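PDB 4R4K: uncharacterized protein from Bacteroides caccae, which is of unknown function but has a cystatin-like fold of the NTF2 clan, and here binds polyethylene glycol chains at several sites. Local coordinates for residues G77-K82 against A95-S100; K57-D62 against T123-Y128; I102-E107 against V119-G124. All blocks are in the same frame, centred on the assembly; numbering follows the deposited sequence.

Contact 1 (G77-K82 against A95-S100); sequences GIYVSK and AGYEES. With PEU (2,5,8,11,14,17,20,23,26,29,32,35,38,41,44,47,50,53,56,59,62,65,68,71,74,77,80-heptacosaoxadooctacontan-82-ol), chain I.
Tyr79 and Tyr97, opposite each other in a non-hydrogen-bonded pair of two antiparallel strands, meet in a T-shaped stack. Their planes stand at 79°, and CD1 of Tyr79 points at the centre of the Tyr97 ring, 3.8 Å from Tyr97 CZ. Chi1 of -166° puts Tyr79 CG anti to the backbone N; the ring then lies against the strand 95-97 backbone. One face rests on Gly96, Tyr79 CE1 lying 3.4 Å from Gly96 CA, and the polyethylene glycol carbon CDA sits over the centre of the other. Beyond Gly96 the small Ala95 places CB 3.6 Å from Tyr79 OH and also against Ser81 CB. Gly77 CA lies 4.2 Å from Tyr97 CD1, at a place where a side chain would run into that ring.

Backbone bonds hold the register. Val80 N reaches Gly96 O at 2.8 Å, and Gly96 N returns a bond to Val80 O. Past the strand end, Glu98 N gives a nearly straight bond to Ile78 O, 2.7 Å long, where the chain enters a type II turn from Tyr97 to Ser100. A water bridges Ile78 N and Glu98 O.

On the face opposite the tyrosines, the extended Glu98 uses its methylene CG against Val80 CG2 (3.8 Å), while its carboxylate lies beside the Ile78 branches and forms a salt bridge with Arg70.

The contact belongs to the hairpin of strands 78-87 and 90-97. Strand 69-72 flanks it and pairs with Tyr79 and Ser81; on the other side, Ala95 bonds to both Asp103 and Leu104, which face it as a classic beta bulge, and Asp103 also hydrogen-bonds the Tyr79 hydroxyl.

Contact 2 (K57-D62 against T123-Y128); sequences KWPLLD and TGWYGY. With PEU (2,5,8,11,14,17,20,23,26,29,32,35,38,41,44,47,50,53,56,59,62,65,68,71,74,77,80-heptacosaoxadooctacontan-82-ol), chain H; PEU (2,5,8,11,14,17,20,23,26,29,32,35,38,41,44,47,50,53,56,59,62,65,68,71,74,77,80-heptacosaoxadooctacontan-82-ol), chain J.
The hydroxyl of Tyr126 donates to the backbone O of Lys57, with 2.6 Å between Tyr126 OH and Lys57 O. It approaches in the carbonyl plane, on a lone pair, at a C=O...donor angle of 122°, and the carbonyl in turn lies at the edge of the ring. Tyrosine suits the place: its long flat side chain brings a polar tip to a loop carbonyl inside the protein, while its ring packs among apolar groups. Lys57 CB adds a contact 3.6 Å from Tyr126 OH, but the lysine chain runs on to bond through NZ to Pro52 O.

Pro59 supplies a compact apolar knob. Its CG lies 3.8 Å from Trp125 CD1 and more loosely against Thr123 CG2 and Tyr126 CE2. The indole is covered on one face by polyethylene glycol, CCR being 3.6 Å from Trp125 CD2. Trp125 NE1 is buried without a polar partner in the model.

Thr123 OG1, anti to its backbone N (chi1 174°), accepts from Trp125 N at 3.2 Å, an ST turn at the start of the 3-10 segment.

Helix 135-152 backs this junction of two loops, with Val142 against both Trp125 and Tyr126, while Ile38 of strand 38-41 touches Lys57 and Tyr126.

Contact 3 (I102-E107 against V119-G124); sequences IDLRVE and VDCYTG. With PEU (2,5,8,11,14,17,20,23,26,29,32,35,38,41,44,47,50,53,56,59,62,65,68,71,74,77,80-heptacosaoxadooctacontan-82-ol), chain H; ACT (acetate ion), chain G.
Leu104 and Cys121 pack on the buried face of two antiparallel strands. Leu104 CD1 reaches diagonally to Cys121 SG at 4.0 Å, and Val106 CG2 lies more loosely against it, so both branched side chains of the 104-107 strand lie against the same side of the sulfur.

The other face carries longer side chains. For Tyr122, chi1 169° sets CG anti to the backbone N, and the ring lies against the backbone of Ile102 and Asp103, with CE2 3.5 Å from Ile102 O. Farther along, Glu107 leans its aliphatic CG on Val119 CG2 at 3.8 Å. The carboxylates of Glu107 and Asp120 share a water, which would ease their repulsion, and bond outward, Glu107 to His90 and Asp120 to Thr36. Arg105, extended from CG to NE, brings NH1 to a long salt bridge with Glu107 OE1 (3.9 Å); its NH2 bonds to an acetate ion, probably from the crystallisation liquor.

Val119 and Asp120 both face Glu107 in a classic bulge. At the pocket end Gly124 N bonds to Asp103 O at 2.8 Å; a CB on Gly124 would crowd Asp103 CB and clash with the polyethylene glycol.

In the five-stranded sheet, strand 90-97 flanks strand 104-110, and 116-123 is outermost, with Trp58 packed on Cys121.

How the contacts relate
From the N terminus, the chain passes two helices and the small 38-41/48-51 sheet before residues 57-62, the first half of contact 2. That contact closes only at 123-128, so the whole five-stranded sheet lies within its long loop. Inside, contact 1 closes the hairpin of strands 78-87 and 90-97; contact 3 opens only after contact 1 has closed, and its second half runs into that of contact 2 through Thr123 and Gly124. Contacts 1 and 3 meet where strands 90-97 and 104-110 adjoin. Contacts 2 and 3, centres about 7 Å apart, border one polyethylene glycol molecule: contact 2 ties the loop before strand 69-72 to the loop before helix 135-152, and contact 3 pairs the sheet's last two strands.

Contact 1 (G77-K82 against A95-S100)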
loop_
_atom_site.group_PDB
_atom_site.type_symbol
_atom_site.label_atom_id
_atom_site.label_comp_id
_atom_site.label_asym_id
_atom_site.label_seq_id
_atom_site.Cartn_x
_atom_site.Cartn_y
_atom_site.Cartn_z
ATOM N N GLY A 77 12.482 17.789 -6.157
ATOM C CA GLY A 77 11.653 17.116 -5.167
ATOM C C GLY A 77 12.461 16.384 -4.115
ATOM O O GLY A 77 13.576 15.970 -4.376
ATOM N N ILE A 78 11.892 16.261 -2.920
ATOM C CA ILE A 78 12.415 15.366 -1.892
ATOM C C ILE A 78 11.321 14.379 -1.552
ATOM O O ILE A 78 10.249 14.767 -1.070
ATOM C CB ILE A 78 12.849 16.133 -0.629
ATOM C CG1 ILE A 78 13.923 17.163 -0.988
ATOM C CG2 ILE A 78 13.340 15.173 0.435
ATOM C CD1 ILE A 78 14.377 18.032 0.159
ATOM N N TYR A 79 11.576 13.113 -1.829
ATOM C CA TYR A 79 10.600 12.045 -1.599
ATOM C C TYR A 79 11.021 11.297 -0.313
ATOM O O TYR A 79 12.193 10.947 -0.129
ATOM C CB TYR A 79 10.567 11.124 -2.794
ATOM C CG TYR A 79 9.368 10.189 -2.807
ATOM C CD1 TYR A 79 8.139 10.618 -3.309
ATOM C CD2 TYR A 79 9.443 8.896 -2.297
ATOM C CE1 TYR A 79 7.013 9.795 -3.298
ATOM C CE2 TYR A 79 8.325 8.062 -2.309
ATOM C CZ TYR A 79 7.121 8.517 -2.814
ATOM O OH TYR A 79 6.009 7.700 -2.843
ATOM N N VAL A 80 10.094 11.125 0.620
ATOM C CA VAL A 80 10.418 10.563 1.916
ATOM C C VAL A 80 9.484 9.390 2.178
ATOM O O VAL A 80 8.281 9.517 1.977
ATOM C CB VAL A 80 10.230 11.622 3.045
ATOM C CG1 VAL A 80 10.459 11.025 4.426
ATOM C CG2 VAL A 80 11.153 12.818 2.823
ATOM N N SER A 81 10.061 8.287 2.624
ATOM C CA SER A 81 9.320 7.101 3.027
ATOM C C SER A 81 9.793 6.707 4.408
ATOM O O SER A 81 10.995 6.723 4.722
ATOM C CB SER A 81 9.502 5.957 2.038
ATOM O OG SER A 81 10.904 5.673 1.879
ATOM N N LYS A 82 8.841 6.420 5.284
ATOM C CA LYS A 82 9.157 6.154 6.680
ATOM C C LYS A 82 8.015 5.445 7.378
ATOM O O LYS A 82 6.853 5.567 6.971
ATOM C CB LYS A 82 9.491 7.451 7.411
ATOM C CG LYS A 82 8.342 8.420 7.499
ATOM C CD LYS A 82 8.849 9.770 7.994
ATOM C CE LYS A 82 7.785 10.840 7.859
ATOM N NZ LYS A 82 8.094 12.025 8.697
ATOM N N ALA A 95 4.672 7.231 2.484
ATOM C CA ALA A 95 5.613 7.743 1.513
ATOM C C ALA A 95 4.983 8.853 0.682
ATOM O O ALA A 95 3.765 8.851 0.420
ATOM C CB ALA A 95 6.119 6.634 0.616
ATOM N N GLY A 96 5.809 9.824 0.295
ATOM C CA GLY A 96 5.356 10.923 -0.532
ATOM C C GLY A 96 6.404 12.015 -0.640
ATOM O O GLY A 96 7.438 11.969 0.066
ATOM N N TYR A 97 6.126 12.985 -1.508
ATOM C CA TYR A 97 6.991 14.165 -1.632
ATOM C C TYR A 97 6.813 15.085 -0.429
ATOM O O TYR A 97 5.695 15.306 0.036
ATOM C CB TYR A 97 6.680 14.931 -2.925
ATOM C CG TYR A 97 7.269 14.280 -4.137
ATOM C CD1 TYR A 97 8.629 14.343 -4.375
ATOM C CD2 TYR A 97 6.477 13.528 -4.998
ATOM C CE1 TYR A 97 9.197 13.709 -5.471
ATOM C CE2 TYR A 97 7.033 12.887 -6.088
ATOM C CZ TYR A 97 8.386 12.985 -6.325
ATOM O OH TYR A 97 8.960 12.329 -7.394
ATOM N N GLU A 98 7.916 15.604 0.096
ATOM C CA GLU A 98 7.852 16.620 1.148
ATOM C C GLU A 98 7.043 17.789 0.614
ATOM O O GLU A 98 7.264 18.240 -0.509
ATOM C CB GLU A 98 9.223 17.204 1.504
ATOM C CG GLU A 98 10.066 16.476 2.522
ATOM C CD GLU A 98 11.317 17.276 2.877
ATOM O OE1 GLU A 98 11.525 18.378 2.321
ATOM O OE2 GLU A 98 12.108 16.825 3.707
ATOM N N GLU A 99 6.106 18.257 1.424
ATOM C CA GLU A 99 5.266 19.430 1.129
ATOM C C GLU A 99 4.068 19.095 0.217
ATOM O O GLU A 99 3.283 19.988 -0.115
ATOM C CB GLU A 99 6.047 20.682 0.607
ATOM C CG GLU A 99 7.419 21.053 1.294
ATOM C CD GLU A 99 7.854 22.504 1.033
ATOM O OE1 GLU A 99 7.268 23.159 0.135
ATOM O OE2 GLU A 99 8.791 22.997 1.727
ATOM N N SER A 100 3.908 17.819 -0.144
ATOM C CA SER A 100 2.744 17.332 -0.882
ATOM C C SER A 100 1.991 16.363 0.027
ATOM O O SER A 100 2.537 15.903 1.034
ATOM C CB SER A 100 3.126 16.626 -2.212
ATOM O OG SER A 100 3.663 17.529 -3.163
HETATM O OCY PEU I . 7.498 8.206 -7.109
HETATM C CCZ PEU I . 8.583 9.138 -7.125
HETATM C CDA PEU I . 9.815 8.575 -6.415
HETATM O ODB PEU I . 9.719 7.154 -6.351
HETATM C CDC PEU I . 10.726 6.522 -5.563
HETATM C CDD PEU I . 10.061 5.468 -4.676
HETATM O ODE PEU I . 10.596 4.171 -4.952
HETATM O O HOH W 1 9.499 17.852 -2.428
#

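Contact 2 (K57-D62 against T123-Y128)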
loop_
_atom_site.group_PDB
_atom_site.type_symbol
_atom_site.label_atom_id
_atom_site.label_comp_id
_atom_site.label_asym_id
_atom_site.label_seq_id
_atom_site.Cartn_x
_atom_site.Cartn_y
_atom_site.Cartn_z
ATOM N N LYS A 57 -8.005 -5.061 -6.988
ATOM C CA LYS A 57 -7.488 -3.698 -7.078
ATOM C C LYS A 57 -6.104 -3.509 -6.464
ATOM O O LYS A 57 -5.487 -2.473 -6.652
ATOM C CB LYS A 57 -8.470 -2.728 -6.408
ATOM C CG LYS A 57 -9.845 -2.701 -7.075
ATOM C CD LYS A 57 -10.733 -1.610 -6.499
ATOM C CE LYS A 57 -12.138 -1.664 -7.077
ATOM N NZ LYS A 57 -12.942 -2.782 -6.506
ATOM N N TRP A 58 -5.625 -4.500 -5.719
ATOM C CA TRP A 58 -4.377 -4.368 -4.967
ATOM C C TRP A 58 -3.119 -4.250 -5.830
ATOM O O TRP A 58 -2.824 -5.153 -6.591
ATOM C CB TRP A 58 -4.190 -5.573 -4.034
ATOM C CG TRP A 58 -2.925 -5.521 -3.242
ATOM C CD1 TRP A 58 -1.796 -6.282 -3.425
ATOM C CD2 TRP A 58 -2.649 -4.630 -2.155
ATOM N NE1 TRP A 58 -0.827 -5.913 -2.512
ATOM C CE2 TRP A 58 -1.322 -4.898 -1.725
ATOM C CE3 TRP A 58 -3.383 -3.614 -1.525
ATOM C CZ2 TRP A 58 -0.731 -4.203 -0.681
ATOM C CZ3 TRP A 58 -2.790 -2.935 -0.481
ATOM C CH2 TRP A 58 -1.482 -3.235 -0.070
ATOM N N PRO A 59 -2.366 -3.143 -5.685
ATOM C CA PRO A 59 -1.028 -3.088 -6.292
ATOM C C PRO A 59 0.016 -3.771 -5.415
ATOM O O PRO A 59 0.248 -3.333 -4.289
ATOM C CB PRO A 59 -0.730 -1.574 -6.380
ATOM C CG PRO A 59 -2.006 -0.885 -5.960
ATOM C CD PRO A 59 -2.712 -1.859 -5.080
ATOM N N LEU A 60 0.693 -4.775 -5.961
ATOM C CA LEU A 60 1.723 -5.476 -5.236
ATOM C C LEU A 60 2.889 -4.552 -4.881
ATOM O O LEU A 60 3.367 -3.797 -5.735
ATOM C CB LEU A 60 2.184 -6.696 -6.040
ATOM C CG LEU A 60 1.131 -7.809 -6.190
ATOM C CD1 LEU A 60 1.479 -8.735 -7.343
ATOM C CD2 LEU A 60 0.977 -8.618 -4.913
ATOM N N LEU A 61 3.325 -4.656 -3.627
ATOM C CA LEU A 61 4.381 -3.813 -3.056
ATOM C C LEU A 61 5.714 -4.548 -3.015
ATOM O O LEU A 61 5.784 -5.681 -2.551
ATOM C CB LEU A 61 4.012 -3.418 -1.639
ATOM C CG LEU A 61 2.780 -2.527 -1.568
ATOM C CD1 LEU A 61 2.400 -2.330 -0.118
ATOM C CD2 LEU A 61 2.984 -1.192 -2.276
ATOM N N ASP A 62 6.756 -3.918 -3.554
ATOM C CA ASP A 62 8.074 -4.537 -3.589
ATOM C C ASP A 62 9.007 -4.013 -2.518
ATOM O O ASP A 62 8.658 -3.088 -1.791
ATOM C CB ASP A 62 8.674 -4.448 -4.998
ATOM C CG ASP A 62 9.076 -3.051 -5.415
ATOM O OD1 ASP A 62 9.192 -2.132 -4.573
ATOM O OD2 ASP A 62 9.318 -2.872 -6.632
ATOM N N THR A 123 -3.397 4.347 -1.558
ATOM C CA THR A 123 -2.430 4.467 -2.642
ATOM C C THR A 123 -2.829 5.512 -3.662
ATOM O O THR A 123 -3.993 5.597 -4.060
ATOM C CB THR A 123 -2.162 3.116 -3.325
ATOM O OG1 THR A 123 -1.322 3.322 -4.470
ATOM C CG2 THR A 123 -3.434 2.446 -3.772
ATOM N N GLY A 124 -1.853 6.313 -4.081
ATOM C CA GLY A 124 -2.070 7.309 -5.123
ATOM C C GLY A 124 -2.537 6.727 -6.454
ATOM O O GLY A 124 -2.961 7.466 -7.307
ATOM N N TRP A 125 -2.399 5.414 -6.668
ATOM C CA TRP A 125 -2.998 4.781 -7.865
ATOM C C TRP A 125 -4.496 5.097 -7.956
ATOM O O TRP A 125 -5.031 5.242 -9.046
ATOM C CB TRP A 125 -2.826 3.266 -7.832
ATOM C CG TRP A 125 -1.561 2.724 -8.379
ATOM C CD1 TRP A 125 -0.534 2.183 -7.668
ATOM C CD2 TRP A 125 -1.211 2.583 -9.770
ATOM N NE1 TRP A 125 0.435 1.747 -8.530
ATOM C CE2 TRP A 125 0.042 1.982 -9.821
ATOM C CE3 TRP A 125 -1.840 2.918 -10.972
ATOM C CZ2 TRP A 125 0.690 1.703 -11.035
ATOM C CZ3 TRP A 125 -1.190 2.660 -12.183
ATOM C CH2 TRP A 125 0.054 2.058 -12.196
ATOM N N TYR A 126 -5.143 5.153 -6.795
ATOM C CA TYR A 126 -6.538 5.461 -6.675
ATOM C C TYR A 126 -6.775 6.750 -5.881
ATOM O O TYR A 126 -7.657 6.835 -5.026
ATOM C CB TYR A 126 -7.273 4.302 -6.036
ATOM C CG TYR A 126 -7.008 2.960 -6.689
ATOM C CD1 TYR A 126 -7.323 2.740 -8.005
ATOM C CD2 TYR A 126 -6.434 1.923 -5.979
ATOM C CE1 TYR A 126 -7.075 1.518 -8.591
ATOM C CE2 TYR A 126 -6.173 0.691 -6.552
ATOM C CZ TYR A 126 -6.488 0.493 -7.856
ATOM O OH TYR A 126 -6.263 -0.725 -8.426
ATOM N N GLY A 127 -6.014 7.783 -6.216
ATOM C CA GLY A 127 -6.119 9.075 -5.549
ATOM C C GLY A 127 -7.456 9.749 -5.741
ATOM O O GLY A 127 -8.256 9.423 -6.642
ATOM N N TYR A 128 -7.705 10.736 -4.894
ATOM C CA TYR A 128 -8.949 11.460 -4.979
ATOM C C TYR A 128 -8.955 12.240 -6.296
ATOM O O TYR A 128 -10.005 12.586 -6.764
ATOM C CB TYR A 128 -9.132 12.422 -3.821
ATOM C CG TYR A 128 -10.544 12.948 -3.746
ATOM C CD1 TYR A 128 -11.555 12.184 -3.162
ATOM C CD2 TYR A 128 -10.876 14.180 -4.275
ATOM C CE1 TYR A 128 -12.852 12.646 -3.086
ATOM C CE2 TYR A 128 -12.170 14.650 -4.208
ATOM C CZ TYR A 128 -13.150 13.880 -3.611
ATOM O OH TYR A 128 -14.438 14.345 -3.547
HETATM O OCP PEU H . 0.962 7.021 -11.191
HETATM C CCQ PEU H . 0.424 5.779 -10.744
HETATM C CCR PEU H . 0.487 5.706 -9.223
HETATM O OCS PEU H . 1.835 5.873 -8.779
HETATM C CCT PEU H . 2.003 6.931 -7.820
HETATM C CCU PEU H . 1.472 6.519 -6.449
HETATM O OCV PEU H . 2.085 5.285 -6.082
HETATM C CCW PEU H . 1.931 4.943 -4.710
HETATM C CCX PEU H . 2.102 3.439 -4.572
HETATM O OCY PEU H . 3.364 2.996 -5.084
HETATM C CCZ PEU H . 3.611 1.587 -4.925
HETATM C CDA PEU H . 2.758 0.723 -5.858
HETATM O ODB PEU H . 3.554 -0.227 -6.568
HETATM C CDC PEU H . 3.321 -0.268 -7.980
HETATM C CDD PEU H . 3.956 0.965 -8.627
HETATM O ODE PEU H . 4.167 0.756 -10.026
HETATM O OCV PEU J . 10.914 -3.180 -14.995
HETATM C CCW PEU J . 9.738 -3.359 -14.222
HETATM C CCX PEU J . 10.058 -4.041 -12.905
HETATM O OCY PEU J . 8.993 -3.727 -12.007
HETATM C CCZ PEU J . 8.087 -4.795 -11.719
HETATM C CDA PEU J . 7.949 -4.850 -10.208
HETATM O ODB PEU J . 9.121 -5.447 -9.669
HETATM C CDC PEU J . 9.445 -5.078 -8.324
HETATM C CDD PEU J . 10.959 -4.941 -8.136
HETATM O ODE PEU J . 11.427 -5.813 -7.093
#

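Contact 3 (I102-E107 against V119-G124)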
loop_
_atom_site.group_PDB
_atom_site.type_symbol
_atom_site.label_atom_id
_atom_site.label_comp_id
_atom_site.label_asym_id
_atom_site.label_seq_id
_atom_site.Cartn_x
_atom_site.Cartn_y
_atom_site.Cartn_z
ATOM N N ILE A 102 0.691 12.712 0.989
ATOM C CA ILE A 102 1.339 11.401 0.831
ATOM C C ILE A 102 0.720 10.677 -0.342
ATOM O O ILE A 102 -0.443 10.934 -0.704
ATOM C CB ILE A 102 1.201 10.521 2.078
ATOM C CG1 ILE A 102 -0.275 10.204 2.344
ATOM C CG2 ILE A 102 1.891 11.175 3.266
ATOM C CD1 ILE A 102 -0.478 9.054 3.289
ATOM N N ASP A 103 1.498 9.824 -0.990
ATOM C CA ASP A 103 0.958 8.970 -2.058
ATOM C C ASP A 103 0.876 7.482 -1.707
ATOM O O ASP A 103 0.410 6.696 -2.500
ATOM C CB ASP A 103 1.683 9.195 -3.380
ATOM C CG ASP A 103 3.142 8.932 -3.305
ATOM O OD1 ASP A 103 3.614 8.122 -2.472
ATOM O OD2 ASP A 103 3.830 9.580 -4.127
ATOM N N LEU A 104 1.322 7.095 -0.514
ATOM C CA LEU A 104 1.181 5.714 -0.031
ATOM C C LEU A 104 1.106 5.708 1.488
ATOM O O LEU A 104 1.923 6.343 2.143
ATOM C CB LEU A 104 2.350 4.808 -0.498
ATOM C CG LEU A 104 2.365 3.332 -0.047
ATOM C CD1 LEU A 104 1.235 2.547 -0.669
ATOM C CD2 LEU A 104 3.682 2.625 -0.372
ATOM N N ARG A 105 0.136 4.980 2.040
ATOM C CA ARG A 105 0.087 4.684 3.455
ATOM C C ARG A 105 -0.341 3.231 3.558
ATOM O O ARG A 105 -1.351 2.848 2.973
ATOM C CB ARG A 105 -0.895 5.597 4.193
ATOM C CG ARG A 105 -1.073 5.417 5.697
ATOM C CD ARG A 105 -2.310 6.128 6.180
ATOM N NE ARG A 105 -2.394 6.082 7.638
ATOM C CZ ARG A 105 -2.962 5.099 8.332
ATOM N NH1 ARG A 105 -3.493 4.045 7.719
ATOM N NH2 ARG A 105 -2.996 5.175 9.658
ATOM N N VAL A 106 0.470 2.427 4.249
ATOM C CA VAL A 106 0.161 1.024 4.469
ATOM C C VAL A 106 0.161 0.752 5.970
ATOM O O VAL A 106 1.093 1.127 6.689
ATOM C CB VAL A 106 1.201 0.094 3.819
ATOM C CG1 VAL A 106 0.705 -1.349 3.860
ATOM C CG2 VAL A 106 1.502 0.538 2.401
ATOM N N GLU A 107 -0.924 0.142 6.435
ATOM C CA GLU A 107 -1.107 -0.162 7.842
ATOM C C GLU A 107 -1.005 -1.663 8.052
ATOM O O GLU A 107 -1.733 -2.440 7.407
ATOM C CB GLU A 107 -2.474 0.328 8.323
ATOM C CG GLU A 107 -2.707 0.096 9.809
ATOM C CD GLU A 107 -4.003 0.700 10.310
ATOM O OE1 GLU A 107 -4.925 0.899 9.505
ATOM O OE2 GLU A 107 -4.103 0.952 11.523
ATOM N N VAL A 119 -3.856 -4.347 6.844
ATOM C CA VAL A 119 -5.278 -4.123 7.107
ATOM C C VAL A 119 -5.854 -2.879 6.453
ATOM O O VAL A 119 -7.077 -2.749 6.348
ATOM C CB VAL A 119 -5.590 -4.101 8.612
ATOM C CG1 VAL A 119 -5.230 -5.442 9.248
ATOM C CG2 VAL A 119 -4.895 -2.946 9.314
ATOM N N ASP A 120 -5.000 -1.957 6.001
ATOM C CA ASP A 120 -5.484 -0.798 5.289
ATOM C C ASP A 120 -4.387 -0.240 4.416
ATOM O O ASP A 120 -3.188 -0.460 4.673
ATOM C CB ASP A 120 -6.005 0.270 6.245
ATOM C CG ASP A 120 -7.075 1.164 5.608
ATOM O OD1 ASP A 120 -7.485 0.950 4.438
ATOM O OD2 ASP A 120 -7.507 2.114 6.297
ATOM N N CYS A 121 -4.801 0.464 3.384
ATOM C CA CYS A 121 -3.860 1.079 2.482
ATOM C C CYS A 121 -4.531 2.245 1.760
ATOM O O CYS A 121 -5.700 2.163 1.376
ATOM C CB CYS A 121 -3.352 0.065 1.476
ATOM S SG CYS A 121 -2.263 0.728 0.185
ATOM N N TYR A 122 -3.790 3.338 1.666
ATOM C CA TYR A 122 -4.087 4.421 0.755
ATOM C C TYR A 122 -3.002 4.359 -0.297
ATOM O O TYR A 122 -1.813 4.296 0.032
ATOM C CB TYR A 122 -4.053 5.795 1.446
ATOM C CG TYR A 122 -4.111 6.893 0.413
ATOM C CD1 TYR A 122 -5.329 7.229 -0.203
ATOM C CD2 TYR A 122 -2.955 7.539 -0.010
ATOM C CE1 TYR A 122 -5.390 8.203 -1.191
ATOM C CE2 TYR A 122 -2.996 8.519 -0.995
ATOM C CZ TYR A 122 -4.217 8.840 -1.590
ATOM O OH TYR A 122 -4.291 9.799 -2.556
ATOM N N THR A 123 -3.397 4.347 -1.558
ATOM C CA THR A 123 -2.430 4.467 -2.642
ATOM C C THR A 123 -2.829 5.512 -3.662
ATOM O O THR A 123 -3.993 5.597 -4.060
ATOM C CB THR A 123 -2.162 3.116 -3.325
ATOM O OG1 THR A 123 -1.322 3.322 -4.470
ATOM C CG2 THR A 123 -3.434 2.446 -3.772
ATOM N N GLY A 124 -1.853 6.313 -4.081
ATOM C CA GLY A 124 -2.070 7.309 -5.123
ATOM C C GLY A 124 -2.537 6.727 -6.454
ATOM O O GLY A 124 -2.961 7.466 -7.307
HETATM O OCP PEU H . 0.962 7.021 -11.191
HETATM C CCQ PEU H . 0.424 5.779 -10.744
HETATM C CCR PEU H . 0.487 5.706 -9.223
HETATM O OCS PEU H . 1.835 5.873 -8.779
HETATM C CCT PEU H . 2.003 6.931 -7.820
HETATM C CCU PEU H . 1.472 6.519 -6.449
HETATM O OCV PEU H . 2.085 5.285 -6.082
HETATM C CCW PEU H . 1.931 4.943 -4.710
HETATM C CCX PEU H . 2.102 3.439 -4.572
HETATM O OCY PEU H . 3.364 2.996 -5.084
HETATM C CCZ PEU H . 3.611 1.587 -4.925
HETATM C CDA PEU H . 2.758 0.723 -5.858
HETATM O ODB PEU H . 3.554 -0.227 -6.568
HETATM C CDC PEU H . 3.321 -0.268 -7.980
HETATM C CDD PEU H . 3.956 0.965 -8.627
HETATM O ODE PEU H . 4.167 0.756 -10.026
HETATM C C ACT G . -2.497 8.985 9.953
HETATM O O ACT G . -3.603 9.382 10.364
HETATM O OXT ACT G . -1.922 8.001 10.466
HETATM C CH3 ACT G . -1.849 9.709 8.808
HETATM O O HOH W 2 -1.865 10.738 -3.378
HETATM O O HOH W 3 -7.031 2.575 8.759
#